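Local coordinates for protein ALDH21) (Physcomitrella patens subsp. patens, PDB 5MZ5) that acts as an NADP(+)-dependent succinic semialdehyde dehydrogenase of the aldehyde dehydrogenase family, oxidising the aldehyde to succinate, at residues K168-I173 with L507-V512; G270-K274 with K485-I489; C292-V298 with G445-D450. Numbering follows the deposited sequence.

Interaction 1. Residues K168-I173 with L507-V512; sequences KGLQGI and LVMRNV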
ATOM      1  N   LYS A 168      -4.158 -15.820  19.158  1.00 27.23           N
ATOM      2  CA  LYS A 168      -5.564 -15.428  19.293  1.00 27.44           C
ATOM      3  C   LYS A 168      -5.719 -14.109  20.094  1.00 31.07           C
ATOM      4  O   LYS A 168      -5.066 -13.944  21.129  1.00 31.27           O
ATOM      5  CB  LYS A 168      -6.346 -16.567  19.988  1.00 31.18           C
ATOM      6  CG  LYS A 168      -7.844 -16.294  20.166  1.00 45.54           C
ATOM      7  CD  LYS A 168      -8.529 -17.338  21.033  1.00 53.45           C
ATOM      8  CE  LYS A 168      -9.994 -17.001  21.233  1.00 64.33           C
ATOM      9  NZ  LYS A 168     -10.871 -18.206  21.217  1.00 77.11           N
ATOM     10  N   GLY A 169      -6.589 -13.220  19.601  1.00 26.56           N
ATOM     11  CA  GLY A 169      -6.926 -11.953  20.234  1.00 25.36           C
ATOM     12  C   GLY A 169      -5.883 -10.864  20.091  1.00 28.31           C
ATOM     13  O   GLY A 169      -5.960  -9.858  20.796  1.00 28.59           O
ATOM     14  N   LEU A 170      -4.925 -11.027  19.166  1.00 22.89           N
ATOM     15  CA  LEU A 170      -3.895 -10.018  18.939  1.00 20.22           C
ATOM     16  C   LEU A 170      -4.092  -9.261  17.635  1.00 25.68           C
ATOM     17  O   LEU A 170      -4.459  -9.834  16.611  1.00 24.72           O
ATOM     18  CB  LEU A 170      -2.465 -10.604  19.029  1.00 19.38           C
ATOM     19  CG  LEU A 170      -2.109 -11.390  20.315  1.00 23.29           C
ATOM     20  CD1 LEU A 170      -0.763 -12.127  20.179  1.00 22.07           C
ATOM     21  CD2 LEU A 170      -2.067 -10.477  21.538  1.00 22.48           C
ATOM     22  N   GLN A 171      -3.848  -7.943  17.697  1.00 23.52           N
ATOM     23  CA  GLN A 171      -3.876  -7.017  16.565  1.00 22.36           C
ATOM     24  C   GLN A 171      -2.769  -6.001  16.832  1.00 24.38           C
ATOM     25  O   GLN A 171      -2.301  -5.866  17.967  1.00 23.69           O
ATOM     26  CB  GLN A 171      -5.264  -6.338  16.411  1.00 23.26           C
ATOM     27  CG  GLN A 171      -5.570  -5.304  17.494  1.00 29.19           C
ATOM     28  CD  GLN A 171      -6.978  -4.794  17.435  1.00 41.39           C
ATOM     29  OE1 GLN A 171      -7.355  -4.067  16.507  1.00 33.41           O
ATOM     30  NE2 GLN A 171      -7.753  -5.090  18.476  1.00 30.08           N
ATOM     31  N   GLY A 172      -2.358  -5.309  15.802  1.00 21.12           N
ATOM     32  CA  GLY A 172      -1.299  -4.323  15.924  1.00 21.26           C
ATOM     33  C   GLY A 172      -1.537  -3.071  15.131  1.00 27.49           C
ATOM     34  O   GLY A 172      -2.214  -3.093  14.096  1.00 29.00           O
ATOM     35  N   ILE A 173      -1.015  -1.965  15.640  1.00 25.20           N
ATOM     36  CA  ILE A 173      -1.003  -0.674  14.955  1.00 24.98           C
ATOM     37  C   ILE A 173       0.475  -0.372  14.734  1.00 27.21           C
ATOM     38  O   ILE A 173       1.235  -0.285  15.696  1.00 23.50           O
ATOM     39  CB  ILE A 173      -1.733   0.469  15.717  1.00 28.84           C
ATOM     40  CG1 ILE A 173      -3.247   0.167  15.850  1.00 29.17           C
ATOM     41  CG2 ILE A 173      -1.475   1.837  15.010  1.00 30.44           C
ATOM     42  CD1 ILE A 173      -3.941   0.930  16.957  1.00 29.84           C
ATOM     43  N   LEU A 507       2.311  -1.217  18.137  1.00 22.08           N
ATOM     44  CA  LEU A 507       1.511  -1.330  19.349  1.00 22.57           C
ATOM     45  C   LEU A 507       0.808  -2.684  19.209  1.00 26.44           C
ATOM     46  O   LEU A 507      -0.062  -2.842  18.347  1.00 24.84           O
ATOM     47  CB  LEU A 507       0.476  -0.171  19.479  1.00 21.91           C
ATOM     48  CG  LEU A 507      -0.377  -0.178  20.745  1.00 25.71           C
ATOM     49  CD1 LEU A 507       0.491   0.026  22.022  1.00 24.12           C
ATOM     50  CD2 LEU A 507      -1.517   0.865  20.652  1.00 26.63           C
ATOM     51  N   VAL A 508       1.264  -3.679  19.974  1.00 24.16           N
ATOM     52  CA  VAL A 508       0.700  -5.028  19.963  1.00 23.67           C
ATOM     53  C   VAL A 508      -0.385  -5.018  21.028  1.00 28.26           C
ATOM     54  O   VAL A 508      -0.111  -4.766  22.187  1.00 27.92           O
ATOM     55  CB  VAL A 508       1.762  -6.154  20.175  1.00 25.91           C
ATOM     56  CG1 VAL A 508       1.105  -7.538  20.216  1.00 24.89           C
ATOM     57  CG2 VAL A 508       2.861  -6.096  19.108  1.00 24.64           C
ATOM     58  N   MET A 509      -1.622  -5.236  20.607  1.00 27.20           N
ATOM     59  CA  MET A 509      -2.805  -5.126  21.449  1.00 27.26           C
ATOM     60  C   MET A 509      -3.471  -6.465  21.701  1.00 27.53           C
ATOM     61  O   MET A 509      -3.967  -7.108  20.774  1.00 27.37           O
ATOM     62  CB  MET A 509      -3.800  -4.139  20.801  1.00 29.86           C
ATOM     63  CG  MET A 509      -3.159  -2.834  20.320  1.00 33.29           C
ATOM     64  SD  MET A 509      -4.216  -1.956  19.131  1.00 38.04           S
ATOM     65  CE  MET A 509      -5.292  -1.193  20.199  1.00 33.91           C
ATOM     66  N   ARG A 510      -3.507  -6.860  22.969  1.00 22.02           N
ATOM     67  CA  ARG A 510      -4.101  -8.102  23.450  1.00 21.85           C
ATOM     68  C   ARG A 510      -5.535  -7.886  23.950  1.00 25.03           C
ATOM     69  O   ARG A 510      -5.753  -7.210  24.959  1.00 25.83           O
ATOM     70  CB  ARG A 510      -3.183  -8.744  24.503  1.00 23.27           C
ATOM     71  CG  ARG A 510      -3.858  -9.581  25.602  1.00 34.15           C
ATOM     72  CD  ARG A 510      -3.685 -11.067  25.473  1.00 41.47           C
ATOM     73  NE  ARG A 510      -2.299 -11.497  25.253  1.00 39.74           N
ATOM     74  CZ  ARG A 510      -1.984 -12.592  24.570  1.00 43.99           C
ATOM     75  NH1 ARG A 510      -2.935 -13.380  24.097  1.00 34.85           N
ATOM     76  NH2 ARG A 510      -0.717 -12.906  24.355  1.00 32.92           N
ATOM     77  N   ASN A 511      -6.507  -8.467  23.224  1.00 21.96           N
ATOM     78  CA  ASN A 511      -7.948  -8.398  23.509  1.00 23.46           C
ATOM     79  C   ASN A 511      -8.462  -6.969  23.774  1.00 28.58           C
ATOM     80  O   ASN A 511      -9.253  -6.751  24.692  1.00 27.95           O
ATOM     81  CB  ASN A 511      -8.341  -9.362  24.659  1.00 27.55           C
ATOM     82  CG  ASN A 511      -8.043 -10.817  24.354  1.00 45.73           C
ATOM     83  OD1 ASN A 511      -8.456 -11.366  23.321  1.00 40.46           O
ATOM     84  ND2 ASN A 511      -7.320 -11.467  25.243  1.00 32.04           N
ATOM     85  N   VAL A 512      -7.997  -5.999  22.979  1.00 26.78           N
ATOM     86  CA  VAL A 512      -8.448  -4.609  23.130  1.00 26.97           C
ATOM     87  C   VAL A 512      -9.849  -4.514  22.476  1.00 30.43           C
ATOM     88  O   VAL A 512     -10.041  -4.930  21.332  1.00 29.26           O
ATOM     89  CB  VAL A 512      -7.412  -3.584  22.593  1.00 30.44           C
ATOM     90  CG1 VAL A 512      -7.994  -2.180  22.532  1.00 29.82           C
ATOM     91  CG2 VAL A 512      -6.146  -3.591  23.458  1.00 30.57           C
TER
HETATM   92  O   HOH W   1      -3.071 -15.375  22.246  1.00 30.40           O
HETATM   93  O   HOH W   2      -6.639  -6.849  20.373  1.00 19.68           O
HETATM   94  O   HOH W   3     -10.569  -4.730  18.678  1.00 35.28           O
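Two antiparallel strands pair here in the oligomerisation domain of the aldehyde dehydrogenase fold. The axes of 170-173 and 507-510 approach to 4.7 Å, and their directions differ by 153°. Leu-507 forms a hydrogen-bonded pair with Ile-173: Leu-507 N to Ile-173 O is 2.8 Å and Ile-173 N to Leu-507 O is 3.0 Å. Val-508 lies opposite Gly-172 in a non-hydrogen-bonded pair. There Gly-172 CA comes within 3.1 Å of Leu-507 O, a CA-H...O contact. Met-509 pairs with Gln-171 through Met-509 N to Gln-171 O (2.8 Å) and Gln-171 N to Met-509 O (3.2 Å). Met-509 SD packs 3.6 Å from Ile-173 CD1, on the face shared with Leu-507. The strand does not end the sheet: residues 507-509 also pair in parallel with a strand of the second subunit. Arg-510 turns to the other face, where Leu-170 CD2 covers its guanidinium. Water 1 links Arg-510 NH1 to Lys-168 O, and Arg-510 NH2 forms a salt bridge with Asp-470 of the second subunit. Beyond the ladder, Asn-511 N donates to Gly-169 O (2.9 Å). Gly-169 has positive phi, and a CB there would clash with Asn-511 OD1. Gln-171 OE1 is hydrogen-bonded to His-158 NE2. At Val-512, water 3 accepts from Gln-171 NE2 at 2.8 Å and donates to Val-512 O at 2.7 Å.

Interaction 2. Residues G270-K274 with K485-I489; sequences GWDMK and KDSGI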
ATOM      1  N   GLY A 270      32.733   9.020   1.425  1.00 27.14           N
ATOM      2  CA  GLY A 270      31.469   8.450   1.896  1.00 26.70           C
ATOM      3  C   GLY A 270      31.605   7.103   2.567  1.00 29.82           C
ATOM      4  O   GLY A 270      31.142   6.930   3.694  1.00 29.62           O
ATOM      5  N   TRP A 271      32.273   6.149   1.895  1.00 25.19           N
ATOM      6  CA  TRP A 271      32.507   4.823   2.475  1.00 24.46           C
ATOM      7  C   TRP A 271      33.287   4.878   3.782  1.00 27.87           C
ATOM      8  O   TRP A 271      32.983   4.132   4.697  1.00 27.60           O
ATOM      9  CB  TRP A 271      33.161   3.861   1.457  1.00 22.04           C
ATOM     10  CG  TRP A 271      32.251   3.530   0.306  1.00 22.70           C
ATOM     11  CD1 TRP A 271      32.484   3.767  -1.019  1.00 25.41           C
ATOM     12  CD2 TRP A 271      30.944   2.934   0.383  1.00 22.12           C
ATOM     13  NE1 TRP A 271      31.439   3.305  -1.774  1.00 24.43           N
ATOM     14  CE2 TRP A 271      30.478   2.782  -0.942  1.00 25.67           C
ATOM     15  CE3 TRP A 271      30.136   2.481   1.444  1.00 22.97           C
ATOM     16  CZ2 TRP A 271      29.245   2.188  -1.237  1.00 24.44           C
ATOM     17  CZ3 TRP A 271      28.910   1.901   1.151  1.00 23.95           C
ATOM     18  CH2 TRP A 271      28.468   1.771  -0.171  1.00 24.26           C
ATOM     19  N   ASP A 272      34.271   5.783   3.872  1.00 25.39           N
ATOM     20  CA  ASP A 272      35.046   5.984   5.081  1.00 24.99           C
ATOM     21  C   ASP A 272      34.178   6.583   6.214  1.00 26.19           C
ATOM     22  O   ASP A 272      34.340   6.208   7.368  1.00 25.56           O
ATOM     23  CB  ASP A 272      36.287   6.854   4.791  1.00 26.77           C
ATOM     24  CG  ASP A 272      37.056   7.164   6.045  1.00 29.42           C
ATOM     25  OD1 ASP A 272      37.584   6.207   6.666  1.00 31.31           O
ATOM     26  OD2 ASP A 272      37.023   8.338   6.481  1.00 29.91           O
ATOM     27  N   MET A 273      33.262   7.501   5.889  1.00 23.87           N
ATOM     28  CA  MET A 273      32.325   8.055   6.883  1.00 23.60           C
ATOM     29  C   MET A 273      31.378   6.962   7.417  1.00 25.11           C
ATOM     30  O   MET A 273      31.141   6.905   8.632  1.00 22.85           O
ATOM     31  CB  MET A 273      31.514   9.227   6.325  1.00 25.15           C
ATOM     32  CG  MET A 273      32.321  10.485   6.175  1.00 28.59           C
ATOM     33  SD  MET A 273      31.488  11.638   5.075  1.00 33.06           S
ATOM     34  CE  MET A 273      30.187  12.277   6.149  1.00 30.84           C
ATOM     35  N   LYS A 274      30.892   6.073   6.523  1.00 19.94           N
ATOM     36  CA  LYS A 274      30.019   4.947   6.910  1.00 20.44           C
ATOM     37  C   LYS A 274      30.761   4.033   7.902  1.00 26.01           C
ATOM     38  O   LYS A 274      30.191   3.685   8.938  1.00 25.57           O
ATOM     39  CB  LYS A 274      29.563   4.156   5.657  1.00 22.24           C
ATOM     40  CG  LYS A 274      28.593   3.011   5.964  1.00 25.19           C
ATOM     41  CD  LYS A 274      28.385   2.115   4.745  1.00 26.53           C
ATOM     42  CE  LYS A 274      27.452   0.936   4.994  1.00 26.08           C
ATOM     43  NZ  LYS A 274      28.106  -0.174   5.744  1.00 28.85           N
ATOM     44  N   LYS A 485      26.438  -1.335  -5.646  1.00 23.35           N
ATOM     45  CA  LYS A 485      27.897  -1.375  -5.647  1.00 22.62           C
ATOM     46  C   LYS A 485      28.526  -0.113  -4.974  1.00 27.35           C
ATOM     47  O   LYS A 485      28.133   0.222  -3.853  1.00 26.72           O
ATOM     48  CB  LYS A 485      28.424  -1.641  -7.076  1.00 24.60           C
ATOM     49  CG  LYS A 485      27.802  -2.855  -7.790  1.00 23.64           C
ATOM     50  CD  LYS A 485      28.477  -3.044  -9.159  1.00 26.08           C
ATOM     51  CE  LYS A 485      27.666  -3.897 -10.081  1.00 27.78           C
ATOM     52  NZ  LYS A 485      28.255  -3.929 -11.449  1.00 32.67           N
ATOM     53  N   ASP A 486      29.483   0.575  -5.634  1.00 25.57           N
ATOM     54  CA  ASP A 486      30.147   1.749  -5.042  1.00 26.25           C
ATOM     55  C   ASP A 486      29.349   3.047  -5.140  1.00 28.43           C
ATOM     56  O   ASP A 486      29.792   4.072  -4.607  1.00 27.82           O
ATOM     57  CB  ASP A 486      31.569   1.942  -5.605  1.00 28.79           C
ATOM     58  CG  ASP A 486      32.550   0.846  -5.214  1.00 37.49           C
ATOM     59  OD1 ASP A 486      32.187  -0.017  -4.367  1.00 37.66           O
ATOM     60  OD2 ASP A 486      33.681   0.853  -5.740  1.00 44.44           O
ATOM     61  N   SER A 487      28.157   2.994  -5.750  1.00 23.88           N
ATOM     62  CA  SER A 487      27.288   4.167  -5.912  1.00 23.42           C
ATOM     63  C   SER A 487      26.525   4.567  -4.631  1.00 27.04           C
ATOM     64  O   SER A 487      25.971   5.655  -4.571  1.00 27.32           O
ATOM     65  CB  SER A 487      26.355   3.993  -7.101  1.00 24.12           C
ATOM     66  OG  SER A 487      27.169   4.003  -8.262  1.00 26.87           O
ATOM     67  N   GLY A 488      26.577   3.732  -3.607  1.00 25.16           N
ATOM     68  CA  GLY A 488      26.011   4.053  -2.298  1.00 25.94           C
ATOM     69  C   GLY A 488      25.091   3.012  -1.706  1.00 29.19           C
ATOM     70  O   GLY A 488      25.111   1.848  -2.112  1.00 29.64           O
ATOM     71  N   ILE A 489      24.303   3.442  -0.720  1.00 25.96           N
ATOM     72  CA  ILE A 489      23.290   2.645  -0.013  1.00 26.18           C
ATOM     73  C   ILE A 489      22.041   3.487   0.222  1.00 28.76           C
ATOM     74  O   ILE A 489      22.141   4.674   0.572  1.00 27.41           O
ATOM     75  CB  ILE A 489      23.791   1.938   1.286  1.00 30.22           C
ATOM     76  CG1 ILE A 489      24.521   2.901   2.241  1.00 30.64           C
ATOM     77  CG2 ILE A 489      24.675   0.702   0.977  1.00 31.94           C
ATOM     78  CD1 ILE A 489      24.356   2.499   3.672  1.00 42.58           C
TER
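Trp-271 dominates this contact between helix 267-276 and the segment leading into the short strand 488-489. Its CA-CB bond points toward 485-489. With chi1 at m (-66°) and chi2 at 120°, the indole extends from the helix to the backbone of 485-488. Trp-271 NE1 makes a weak hydrogen bond to Asp-486 O (3.4 Å, 140° at the hydrogen). That oxygen lies at the ring edge, near its plane. Further round the ring, Trp-271 CZ2 is 3.5 Å from Lys-485 O, and Trp-271 CH2 is 4.1 Å from Ile-489 CG2. Ile-489 has chi1 at p and chi2 at t, and its CA-CB bond also points toward the helix. Ile-489 CD1 meets Lys-274 CE at 3.7 Å. Lys-274, three residues on from Trp-271, lies on the same side of the helix. Its chain is extended, t at chi1 to chi3, and bends to m at chi4. NZ bonds to Gly-278 O and Lys-280 O of the second subunit. Gly-488 has phi 129° and psi -162°, where a CB would jam against the preceding carbonyl oxygen. Asp-486 OD2 bonds to His-439, and its OD1 forms a salt bridge with Lys-279 of the second subunit. That lysine also makes a cation-pi contact with Trp-271. Trp-271 touches Leu-286, an NADP(+)-binding residue; in this apo model the link to the site is one of position. The indole packs on backbone carbonyls and Ile-489, so the contact rests on fit more than on strong polar bonds, and the Lys-274 ammonium is spent on carbonyls of the second subunit.

Interaction 3. Residues C292-V298 with G445-D450; sequences CIVDDYV and GIFTKD. With GOL (glycerol), chain F.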
ATOM      1  N   CYS A 292      25.007   3.788 -21.517  1.00 29.25           N
ATOM      2  CA  CYS A 292      23.775   3.868 -22.300  1.00 28.91           C
ATOM      3  C   CYS A 292      23.905   2.950 -23.497  1.00 32.96           C
ATOM      4  O   CYS A 292      24.928   2.979 -24.171  1.00 32.94           O
ATOM      5  CB  CYS A 292      23.447   5.301 -22.728  1.00 28.52           C
ATOM      6  SG  CYS A 292      21.819   5.497 -23.517  1.00 32.08           S
ATOM      7  N   ILE A 293      22.868   2.133 -23.742  1.00 29.87           N
ATOM      8  CA  ILE A 293      22.761   1.256 -24.901  1.00 29.23           C
ATOM      9  C   ILE A 293      21.871   1.953 -25.946  1.00 31.65           C
ATOM     10  O   ILE A 293      20.792   2.426 -25.609  1.00 30.26           O
ATOM     11  CB  ILE A 293      22.193  -0.145 -24.536  1.00 31.49           C
ATOM     12  CG1 ILE A 293      23.166  -0.922 -23.632  1.00 30.95           C
ATOM     13  CG2 ILE A 293      21.860  -0.957 -25.815  1.00 31.25           C
ATOM     14  CD1 ILE A 293      22.693  -2.311 -23.167  1.00 29.25           C
ATOM     15  N   VAL A 294      22.335   2.018 -27.197  1.00 29.63           N
ATOM     16  CA  VAL A 294      21.565   2.539 -28.319  1.00 30.38           C
ATOM     17  C   VAL A 294      21.354   1.345 -29.260  1.00 33.87           C
ATOM     18  O   VAL A 294      22.266   0.968 -29.985  1.00 33.14           O
ATOM     19  CB  VAL A 294      22.199   3.789 -29.013  1.00 34.58           C
ATOM     20  CG1 VAL A 294      21.411   4.200 -30.271  1.00 34.43           C
ATOM     21  CG2 VAL A 294      22.290   4.952 -28.038  1.00 33.66           C
ATOM     22  N   ASP A 295      20.170   0.705 -29.176  1.00 31.56           N
ATOM     23  CA  ASP A 295      19.822  -0.442 -30.024  1.00 31.96           C
ATOM     24  C   ASP A 295      18.805  -0.067 -31.102  1.00 33.78           C
ATOM     25  O   ASP A 295      18.530  -0.859 -31.990  1.00 34.54           O
ATOM     26  CB  ASP A 295      19.335  -1.643 -29.174  1.00 33.33           C
ATOM     27  CG  ASP A 295      19.513  -2.998 -29.854  1.00 40.04           C
ATOM     28  OD1 ASP A 295      20.674  -3.412 -30.072  1.00 41.60           O
ATOM     29  OD2 ASP A 295      18.500  -3.658 -30.127  1.00 43.52           O
ATOM     30  N   ASP A 296      18.274   1.160 -31.028  1.00 28.89           N
ATOM     31  CA  ASP A 296      17.273   1.747 -31.926  1.00 28.11           C
ATOM     32  C   ASP A 296      17.273   3.265 -31.740  1.00 32.14           C
ATOM     33  O   ASP A 296      17.856   3.766 -30.777  1.00 30.68           O
ATOM     34  CB  ASP A 296      15.848   1.214 -31.585  1.00 28.82           C
ATOM     35  CG  ASP A 296      15.441  -0.084 -32.260  1.00 36.20           C
ATOM     36  OD1 ASP A 296      15.550  -0.170 -33.508  1.00 39.26           O
ATOM     37  OD2 ASP A 296      14.952  -0.985 -31.558  1.00 40.86           O
ATOM     38  N   TYR A 297      16.588   3.991 -32.640  1.00 30.68           N
ATOM     39  CA  TYR A 297      16.393   5.441 -32.552  1.00 30.46           C
ATOM     40  C   TYR A 297      14.957   5.610 -32.089  1.00 34.21           C
ATOM     41  O   TYR A 297      14.042   5.117 -32.756  1.00 33.32           O
ATOM     42  CB  TYR A 297      16.603   6.142 -33.910  1.00 32.00           C
ATOM     43  CG  TYR A 297      17.921   5.866 -34.596  1.00 34.53           C
ATOM     44  CD1 TYR A 297      19.080   5.621 -33.859  1.00 36.04           C
ATOM     45  CD2 TYR A 297      18.031   5.928 -35.983  1.00 36.40           C
ATOM     46  CE1 TYR A 297      20.293   5.358 -34.488  1.00 36.91           C
ATOM     47  CE2 TYR A 297      19.247   5.693 -36.624  1.00 37.53           C
ATOM     48  CZ  TYR A 297      20.378   5.416 -35.870  1.00 42.37           C
ATOM     49  OH  TYR A 297      21.579   5.185 -36.488  1.00 41.24           O
ATOM     50  N   VAL A 298      14.749   6.194 -30.897  1.00 30.83           N
ATOM     51  CA  VAL A 298      13.390   6.313 -30.362  1.00 29.82           C
ATOM     52  C   VAL A 298      13.045   7.760 -29.946  1.00 33.65           C
ATOM     53  O   VAL A 298      13.644   8.253 -28.995  1.00 33.32           O
ATOM     54  CB  VAL A 298      13.087   5.293 -29.211  1.00 32.75           C
ATOM     55  CG1 VAL A 298      11.593   5.290 -28.862  1.00 31.95           C
ATOM     56  CG2 VAL A 298      13.562   3.876 -29.558  1.00 32.46           C
ATOM     57  N   GLY A 445      21.005   3.653 -19.162  1.00 27.93           N
ATOM     58  CA  GLY A 445      20.072   4.062 -20.194  1.00 26.69           C
ATOM     59  C   GLY A 445      20.010   3.019 -21.291  1.00 30.35           C
ATOM     60  O   GLY A 445      20.987   2.307 -21.528  1.00 28.39           O
ATOM     61  N   ILE A 446      18.841   2.899 -21.941  1.00 27.21           N
ATOM     62  CA  ILE A 446      18.623   1.982 -23.063  1.00 27.70           C
ATOM     63  C   ILE A 446      17.617   2.555 -24.085  1.00 31.82           C
ATOM     64  O   ILE A 446      16.476   2.856 -23.727  1.00 32.52           O
ATOM     65  CB  ILE A 446      18.251   0.515 -22.630  1.00 30.27           C
ATOM     66  CG1 ILE A 446      17.982  -0.369 -23.882  1.00 30.73           C
ATOM     67  CG2 ILE A 446      17.067   0.471 -21.629  1.00 27.52           C
ATOM     68  CD1 ILE A 446      17.751  -1.791 -23.669  1.00 36.87           C
ATOM     69  N   PHE A 447      18.032   2.660 -25.351  1.00 27.71           N
ATOM     70  CA  PHE A 447      17.139   3.061 -26.449  1.00 27.61           C
ATOM     71  C   PHE A 447      16.780   1.794 -27.210  1.00 31.45           C
ATOM     72  O   PHE A 447      17.665   1.138 -27.766  1.00 30.57           O
ATOM     73  CB  PHE A 447      17.774   4.104 -27.387  1.00 29.15           C
ATOM     74  CG  PHE A 447      17.764   5.502 -26.831  1.00 29.58           C
ATOM     75  CD1 PHE A 447      18.788   5.943 -25.992  1.00 31.78           C
ATOM     76  CD2 PHE A 447      16.738   6.389 -27.153  1.00 30.10           C
ATOM     77  CE1 PHE A 447      18.787   7.244 -25.490  1.00 31.76           C
ATOM     78  CE2 PHE A 447      16.735   7.691 -26.642  1.00 32.48           C
ATOM     79  CZ  PHE A 447      17.764   8.110 -25.822  1.00 30.77           C
ATOM     80  N   THR A 448      15.487   1.425 -27.186  1.00 27.38           N
ATOM     81  CA  THR A 448      14.999   0.203 -27.838  1.00 27.36           C
ATOM     82  C   THR A 448      13.519   0.300 -28.163  1.00 31.01           C
ATOM     83  O   THR A 448      12.760   0.927 -27.418  1.00 30.48           O
ATOM     84  CB  THR A 448      15.324  -1.074 -26.982  1.00 31.85           C
ATOM     85  OG1 THR A 448      14.873  -2.244 -27.671  1.00 27.92           O
ATOM     86  CG2 THR A 448      14.677  -1.055 -25.596  1.00 27.21           C
ATOM     87  N   LYS A 449      13.114  -0.358 -29.256  1.00 27.03           N
ATOM     88  CA  LYS A 449      11.720  -0.474 -29.669  1.00 26.78           C
ATOM     89  C   LYS A 449      11.230  -1.891 -29.320  1.00 30.55           C
ATOM     90  O   LYS A 449      10.054  -2.213 -29.513  1.00 30.32           O
ATOM     91  CB  LYS A 449      11.585  -0.254 -31.181  1.00 27.60           C
ATOM     92  CG  LYS A 449      11.811   1.163 -31.645  1.00 29.23           C
ATOM     93  CD  LYS A 449      11.909   1.176 -33.164  1.00 30.96           C
ATOM     94  CE  LYS A 449      12.137   2.563 -33.691  1.00 44.81           C
ATOM     95  NZ  LYS A 449      12.254   2.586 -35.178  1.00 54.75           N
ATOM     96  N   ASP A 450      12.151  -2.732 -28.837  1.00 27.19           N
ATOM     97  CA  ASP A 450      11.929  -4.137 -28.511  1.00 26.85           C
ATOM     98  C   ASP A 450      11.458  -4.336 -27.072  1.00 29.47           C
ATOM     99  O   ASP A 450      12.178  -4.035 -26.127  1.00 29.18           O
ATOM    100  CB  ASP A 450      13.209  -4.941 -28.830  1.00 28.83           C
ATOM    101  CG  ASP A 450      13.057  -6.443 -28.853  1.00 36.42           C
ATOM    102  OD1 ASP A 450      12.733  -7.023 -27.804  1.00 35.20           O
ATOM    103  OD2 ASP A 450      13.378  -7.052 -29.893  1.00 48.76           O
TER
HETATM  104  C1  GOL F 502      16.806   2.146 -35.566  1.00 53.99           C
HETATM  105  O1  GOL F 502      15.549   2.513 -35.000  1.00 50.66           O
HETATM  106  C2  GOL F 502      16.663   1.418 -36.886  1.00 56.26           C
HETATM  107  O2  GOL F 502      15.668   0.388 -36.804  1.00 58.69           O
HETATM  108  C3  GOL F 502      16.334   2.364 -38.015  1.00 55.31           C
HETATM  109  O3  GOL F 502      17.529   2.917 -38.547  1.00 55.31           O
HETATM  110  O   HOH W   4      16.018  -2.853 -29.961  1.00 31.14           O
HETATM  111  O   HOH W   5      13.350   5.208 -35.393  1.00 37.39           O
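A glycerol molecule sits where the two chain segments leave their sheet. Its O1 accepts from Tyr-297 N (3.0 Å) and donates to Asp-296 OD1 (3.1 Å). Lys-449 NZ gives glycerol O1 a weak bond at 3.3 Å. Glycerol C1 lies over one face of the Tyr-297 ring. Water 5 adds a bridge from Tyr-297 O (2.7 Å) to Lys-449 NZ (2.8 Å). Asp-296 also joins the segments directly: its OD2 accepts from Lys-449 N at 3.0 Å, and its OD1 forms a salt bridge with Arg-331. Thr-448 OG1 accepts from Asp-450 N at 3.0 Å, which makes an ST turn. Asp-450 is the N-cap of helix 451-460.

Before these turns the strands 292-294 and 445-447 run parallel, 6° apart and 4.4 Å at closest approach. Three backbone bonds hold them: Ile-293 N to Gly-445 O (2.9 Å), Phe-447 N to Ile-293 O (2.8 Å) and Asp-295 N to Phe-447 O (2.9 Å). Phe-447 fills much of one face. Cys-292 SG lies at the edge of the Phe-447 ring, 5.1 Å from its centroid, and Val-294 CG2 is 4.2 Å from Phe-447 CD1. A CB on Gly-445 would lie tight against Cys-292 SG. On the other face Ile-293 CB meets Ile-446 CG1 at 4.3 Å, and helix 428-435 packs there. Helix 301-313 covers the Cys-292 and Phe-447 side. Helices on both faces of a parallel strand pair are typical of the alpha/beta catalytic domain of aldehyde dehydrogenases.

Overall arrangement
The three contacts are nested along the chain: interaction 3 lies inside the loop closed by interaction 2, and that inside the loop closed by interaction 1. None touches another. The centres of interactions 1 and 2 are about 40 Å apart. Those of interactions 1 and 3 are about 52 Å apart, and those of interactions 2 and 3 about 30 Å. Interaction 1 belongs to the three-stranded sheet of 156-160, 170-178 and 502-510, interaction 2 to the edge of the cofactor-domain sheet, and interaction 3 to the catalytic-domain sheet. Segment 485-489 returns the chain to the cofactor domain before strand 502-510. Interactions 1 and 2 both touch the second subunit, and interactions 1 and 3 the fourth, so these contacts also face the tetramer interfaces.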